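Local coordinates for protein lipase (Pelosinus fermentans, PDB 5AH0) that hydrolyses ester bonds as a zinc-binding lipase and also attacks the synthetic polyester poly(butylene adipate-co-terephthalate), at residues Ile156-Ile159 and Ala160-His163; Val335-Asn338 and Gly339-Ile343. All coordinates share one frame; numbering follows the deposited sequence.

Interaction 1: Ile156-Ile159 and Ala160-His163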
ATOM      1  N   ILE A 156      -0.749   9.903   9.089  1.00 49.35           N
ATOM      2  CA  ILE A 156      -0.396   8.886   8.131  1.00 49.95           C
ATOM      3  C   ILE A 156       0.912   8.239   8.570  1.00 49.92           C
ATOM      4  O   ILE A 156       1.932   8.916   8.735  1.00 51.48           O
ATOM      5  CB  ILE A 156      -0.260   9.475   6.716  1.00 53.63           C
ATOM      6  CG1 ILE A 156      -1.642   9.781   6.131  1.00 53.04           C
ATOM      7  CG2 ILE A 156       0.528   8.540   5.803  1.00 43.20           C
ATOM      8  CD1 ILE A 156      -1.589  10.152   4.664  1.00 54.47           C
ATOM      9  N   THR A 157       0.876   6.929   8.785  1.00 46.29           N
ATOM     10  CA  THR A 157       2.088   6.195   9.071  1.00 43.64           C
ATOM     11  C   THR A 157       2.345   5.264   7.912  1.00 46.04           C
ATOM     12  O   THR A 157       1.473   4.476   7.552  1.00 49.70           O
ATOM     13  CB  THR A 157       1.981   5.385  10.358  1.00 41.72           C
ATOM     14  OG1 THR A 157       1.759   6.268  11.458  1.00 49.52           O
ATOM     15  CG2 THR A 157       3.270   4.583  10.605  1.00 40.81           C
ATOM     16  N   THR A 158       3.523   5.362   7.303  1.00 43.51           N
ATOM     17  CA  THR A 158       3.854   4.451   6.221  1.00 43.10           C
ATOM     18  C   THR A 158       5.060   3.622   6.607  1.00 44.87           C
ATOM     19  O   THR A 158       5.982   4.090   7.276  1.00 44.49           O
ATOM     20  CB  THR A 158       4.102   5.172   4.880  1.00 42.80           C
ATOM     21  OG1 THR A 158       5.339   5.885   4.933  1.00 42.45           O
ATOM     22  CG2 THR A 158       2.941   6.131   4.565  1.00 41.22           C
ATOM     23  N   ILE A 159       4.994   2.350   6.240  1.00 41.86           N
ATOM     24  CA  ILE A 159       6.001   1.385   6.612  1.00 39.02           C
ATOM     25  C   ILE A 159       6.524   0.683   5.388  1.00 39.75           C
ATOM     26  O   ILE A 159       5.751   0.039   4.671  1.00 40.58           O
ATOM     27  CB  ILE A 159       5.436   0.346   7.569  1.00 39.24           C
ATOM     28  CG1 ILE A 159       4.760   1.040   8.750  1.00 39.97           C
ATOM     29  CG2 ILE A 159       6.548  -0.618   8.025  1.00 37.02           C
ATOM     30  CD1 ILE A 159       4.110   0.083   9.717  1.00 45.12           C
ATOM     31  N   ALA A 160       7.828   0.806   5.162  1.00 39.81           N
ATOM     32  CA  ALA A 160       8.487   0.218   4.003  1.00 40.35           C
ATOM     33  C   ALA A 160       7.840   0.650   2.698  1.00 44.56           C
ATOM     34  O   ALA A 160       7.691  -0.151   1.774  1.00 45.42           O
ATOM     35  CB  ALA A 160       8.473  -1.302   4.113  1.00 36.05           C
ATOM     36  N   SER A 161       7.474   1.922   2.609  1.00 45.34           N
ATOM     37  CA  SER A 161       6.798   2.418   1.415  1.00 46.28           C
ATOM     38  C   SER A 161       7.752   3.014   0.386  1.00 45.40           C
ATOM     39  O   SER A 161       8.717   3.683   0.748  1.00 47.12           O
ATOM     40  CB  SER A 161       5.748   3.451   1.807  1.00 48.50           C
ATOM     41  OG  SER A 161       4.691   2.814   2.495  1.00 46.32           O
ATOM     42  N   PRO A 162       7.469   2.779  -0.905  1.00 40.44           N
ATOM     43  CA  PRO A 162       8.266   3.287  -2.025  1.00 43.36           C
ATOM     44  C   PRO A 162       7.835   4.695  -2.461  1.00 48.51           C
ATOM     45  O   PRO A 162       7.227   4.889  -3.529  1.00 44.77           O
ATOM     46  CB  PRO A 162       7.989   2.268  -3.133  1.00 42.02           C
ATOM     47  CG  PRO A 162       6.549   1.843  -2.867  1.00 39.24           C
ATOM     48  CD  PRO A 162       6.375   1.899  -1.356  1.00 38.32           C
ATOM     49  N   HIS A 163       8.175   5.683  -1.647  1.00 47.50           N
ATOM     50  CA  HIS A 163       7.752   7.043  -1.933  1.00 51.56           C
ATOM     51  C   HIS A 163       8.489   7.636  -3.134  1.00 53.61           C
ATOM     52  O   HIS A 163       8.016   8.589  -3.742  1.00 63.05           O
ATOM     53  CB  HIS A 163       7.948   7.912  -0.699  1.00 50.53           C
ATOM     54  CG  HIS A 163       7.070   7.535   0.448  1.00 46.79           C
ATOM     55  ND1 HIS A 163       5.705   7.730   0.432  1.00 51.62           N
ATOM     56  CD2 HIS A 163       7.355   6.971   1.645  1.00 43.09           C
ATOM     57  CE1 HIS A 163       5.189   7.311   1.575  1.00 50.06           C
ATOM     58  NE2 HIS A 163       6.169   6.843   2.326  1.00 45.21           N
TER
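T158 and H163 meet at the carboxyl end of strand 153-159, where the chain leaves the parallel sheet of an alpha/beta-hydrolase fold and bends so that H163 reaches back to T158. The hydrogen bond is between T158 OG1 and H163 NE2, 2.9 Å apart, with either able to donate; the hydroxyl lies in the plane of the imidazole, at its edge. With chi1 at 71°, T158 holds OG1 between its own backbone N and carbonyl carbon, facing the ring, while T158 CG2 rests 3.9 Å from H163 CE1. Beside it, S161 OG packs 3.4 Å from T158 CB, although its hydrogen bond goes to the carbonyl of S114. The bend uses left-handed backbone angles at A160 and an inverse gamma turn centred on P162, closed by a weak H163 N to S161 O bond of 3.2 Å. With an alanine in place of H163, T158 OG1 would probably lose its ring partner and a gap would open beside W346, whose ring meets the imidazole edge-to-face. S114 lies in an Ala-His-Ser-Met-Gly sequence that fits the nucleophile elbow of such lipases. All of this is buried: the strand lies between strands 108-113 and 258-265, with helix 116-129 packed on I156 and helix 370-380 on T157 and I159.

Interaction 2: Val335-Asn338 and Gly339-Ile343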
ATOM      1  N   VAL A 335      11.782  15.218   7.997  1.00 67.91           N
ATOM      2  CA  VAL A 335      12.427  15.572   9.254  1.00 71.66           C
ATOM      3  C   VAL A 335      12.790  14.335  10.077  1.00 73.73           C
ATOM      4  O   VAL A 335      12.069  13.339  10.055  1.00 75.43           O
ATOM      5  CB  VAL A 335      11.492  16.493  10.074  1.00 74.02           C
ATOM      6  CG1 VAL A 335      11.956  16.644  11.511  1.00 76.75           C
ATOM      7  CG2 VAL A 335      11.346  17.846   9.388  1.00 76.82           C
ATOM      8  N   ASN A 336      13.919  14.384  10.777  1.00 75.09           N
ATOM      9  CA  ASN A 336      14.234  13.364  11.771  1.00 77.19           C
ATOM     10  C   ASN A 336      13.354  13.502  13.020  1.00 82.85           C
ATOM     11  O   ASN A 336      13.293  14.574  13.629  1.00 87.48           O
ATOM     12  CB  ASN A 336      15.708  13.442  12.169  1.00 79.14           C
ATOM     13  CG  ASN A 336      16.617  12.735  11.194  1.00 79.43           C
ATOM     14  OD1 ASN A 336      16.203  11.805  10.503  1.00 79.26           O
ATOM     15  ND2 ASN A 336      17.874  13.157  11.148  1.00 81.60           N
ATOM     16  N   TYR A 337      12.679  12.416  13.400  1.00 81.11           N
ATOM     17  CA  TYR A 337      11.776  12.424  14.553  1.00 80.76           C
ATOM     18  C   TYR A 337      12.533  12.616  15.860  1.00 86.89           C
ATOM     19  O   TYR A 337      13.327  11.768  16.252  1.00 89.07           O
ATOM     20  CB  TYR A 337      10.959  11.135  14.606  1.00 74.25           C
ATOM     21  CG  TYR A 337      10.087  11.010  15.829  1.00 73.01           C
ATOM     22  CD1 TYR A 337       9.017  11.863  16.026  1.00 75.31           C
ATOM     23  CD2 TYR A 337      10.314  10.016  16.771  1.00 72.68           C
ATOM     24  CE1 TYR A 337       8.207  11.750  17.140  1.00 77.99           C
ATOM     25  CE2 TYR A 337       9.507   9.888  17.884  1.00 74.14           C
ATOM     26  CZ  TYR A 337       8.454  10.759  18.066  1.00 78.19           C
ATOM     27  OH  TYR A 337       7.640  10.650  19.175  1.00 81.21           O
ATOM     28  N   ASN A 338      12.279  13.736  16.528  1.00 90.62           N
ATOM     29  CA  ASN A 338      13.003  14.099  17.742  1.00 92.39           C
ATOM     30  C   ASN A 338      12.318  13.638  19.024  1.00 93.83           C
ATOM     31  O   ASN A 338      12.951  13.552  20.076  1.00 96.98           O
ATOM     32  CB  ASN A 338      13.198  15.612  17.794  1.00 95.90           C
ATOM     33  CG  ASN A 338      11.922  16.373  17.489  1.00 96.67           C
ATOM     34  OD1 ASN A 338      10.831  15.988  17.916  1.00 95.16           O
ATOM     35  ND2 ASN A 338      12.053  17.466  16.752  1.00 98.92           N
ATOM     36  N   GLY A 339      11.020  13.374  18.941  1.00 90.97           N
ATOM     37  CA  GLY A 339      10.251  12.961  20.099  1.00 88.26           C
ATOM     38  C   GLY A 339       8.957  13.749  20.146  1.00 90.31           C
ATOM     39  O   GLY A 339       7.989  13.361  20.804  1.00 92.84           O
ATOM     40  N   VAL A 340       8.956  14.885  19.457  1.00 87.75           N
ATOM     41  CA  VAL A 340       7.758  15.691  19.301  1.00 85.53           C
ATOM     42  C   VAL A 340       7.298  15.672  17.846  1.00 85.49           C
ATOM     43  O   VAL A 340       7.973  16.220  16.976  1.00 90.69           O
ATOM     44  CB  VAL A 340       7.981  17.144  19.740  1.00 87.15           C
ATOM     45  CG1 VAL A 340       6.648  17.849  19.885  1.00 86.75           C
ATOM     46  CG2 VAL A 340       8.751  17.193  21.052  1.00 88.54           C
ATOM     47  N   PRO A 341       6.152  15.027  17.578  1.00 81.83           N
ATOM     48  CA  PRO A 341       5.557  14.945  16.235  1.00 80.92           C
ATOM     49  C   PRO A 341       5.357  16.309  15.579  1.00 85.54           C
ATOM     50  O   PRO A 341       4.608  17.125  16.115  1.00 90.13           O
ATOM     51  CB  PRO A 341       4.198  14.288  16.493  1.00 76.60           C
ATOM     52  CG  PRO A 341       4.383  13.521  17.751  1.00 75.60           C
ATOM     53  CD  PRO A 341       5.333  14.330  18.586  1.00 78.46           C
ATOM     54  N   GLN A 342       6.018  16.561  14.452  1.00 84.97           N
ATOM     55  CA  GLN A 342       5.801  17.813  13.730  1.00 88.39           C
ATOM     56  C   GLN A 342       4.745  17.661  12.643  1.00 84.11           C
ATOM     57  O   GLN A 342       4.941  16.947  11.665  1.00 84.27           O
ATOM     58  CB  GLN A 342       7.104  18.329  13.124  1.00 92.21           C
ATOM     59  CG  GLN A 342       8.198  18.569  14.141  1.00 97.35           C
ATOM     60  CD  GLN A 342       9.486  19.029  13.499  1.00103.71           C
ATOM     61  OE1 GLN A 342      10.574  18.690  13.961  1.00106.64           O
ATOM     62  NE2 GLN A 342       9.372  19.820  12.436  1.00106.62           N
ATOM     63  N   ILE A 343       3.614  18.324  12.836  1.00 84.23           N
ATOM     64  CA  ILE A 343       2.519  18.301  11.874  1.00 81.02           C
ATOM     65  C   ILE A 343       2.944  18.890  10.525  1.00 81.64           C
ATOM     66  O   ILE A 343       3.810  19.763  10.465  1.00 84.87           O
ATOM     67  CB  ILE A 343       1.315  19.078  12.411  1.00 82.58           C
ATOM     68  CG1 ILE A 343       0.078  18.824  11.550  1.00 85.83           C
ATOM     69  CG2 ILE A 343       1.645  20.557  12.496  1.00 82.55           C
ATOM     70  CD1 ILE A 343      -1.163  19.530  12.045  1.00 87.71           C
TER
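Y337 folds its ring over the turn that follows it. CG stands anti to the backbone N (chi1 175°), which carries the phenol forward along the chain until G339 N sits 3.6 Å above the ring plane, over its centre. G339 CA lies over the same ring, 3.9 Å from the centroid, in a CH-pi contact. At the ring's edge P341 takes over: its N is near the ring plane, and P341 CD comes within 4.1 Å of Y337 CE1. The phenol OH ends 3.2 Å from G339 O.

The chi1 of N338, 47°, tucks CG between its own N and carbonyl carbon, and from there OD1 accepts a 2.7 Å hydrogen bond from V340 N. The donor stands nearly in line with the C=O, and the N-H points at the oxygen at 158°. A side-chain carbonyl gripping the NH two residues on is an Asx turn; it reverses the chain just after strand 334-336, at the start of the loop leading to strand 346-348, its parallel neighbour in the sheet. G339 sits in the middle of that turn with backbone angles that would jam any side chain against N338 O, so glycine is called for.

Further along, Q342 returns toward the strand. Beyond CG its chain is extended, and it crosses the V335 side chain at about a right angle, bringing OE1 to 3.5 Å from V335 CG1. The two amides, of N338 and Q342, are turned only modestly against each other, with N338 ND2 lying 3.4 Å from Q342 OE1. The backbone of Q342 is held separately, its N bonding to N347 OD1, while P341 packs against Y258 and F260 of strand 258-265.

Overall arrangement
Both contacts are local bends at the end of a strand, and both reach the same parallel sheet, but at different depths. Interaction 1 is wholly buried, about 8 Å from the centre of the chain to its own centre; interaction 2 lies at the surface, at about 23 Å. Their centres are 16 Å apart and they do not touch. Strand 258-265 runs beside the strand of interaction 1 and is also met by P341 of interaction 2, while W346, which meets H163 edge-to-face, pairs by backbone with V335. Inside, a hydroxyl and an imidazole bond to each other side chain to side chain; outside, an asparagine grips backbone and a tyrosine covers a glycine.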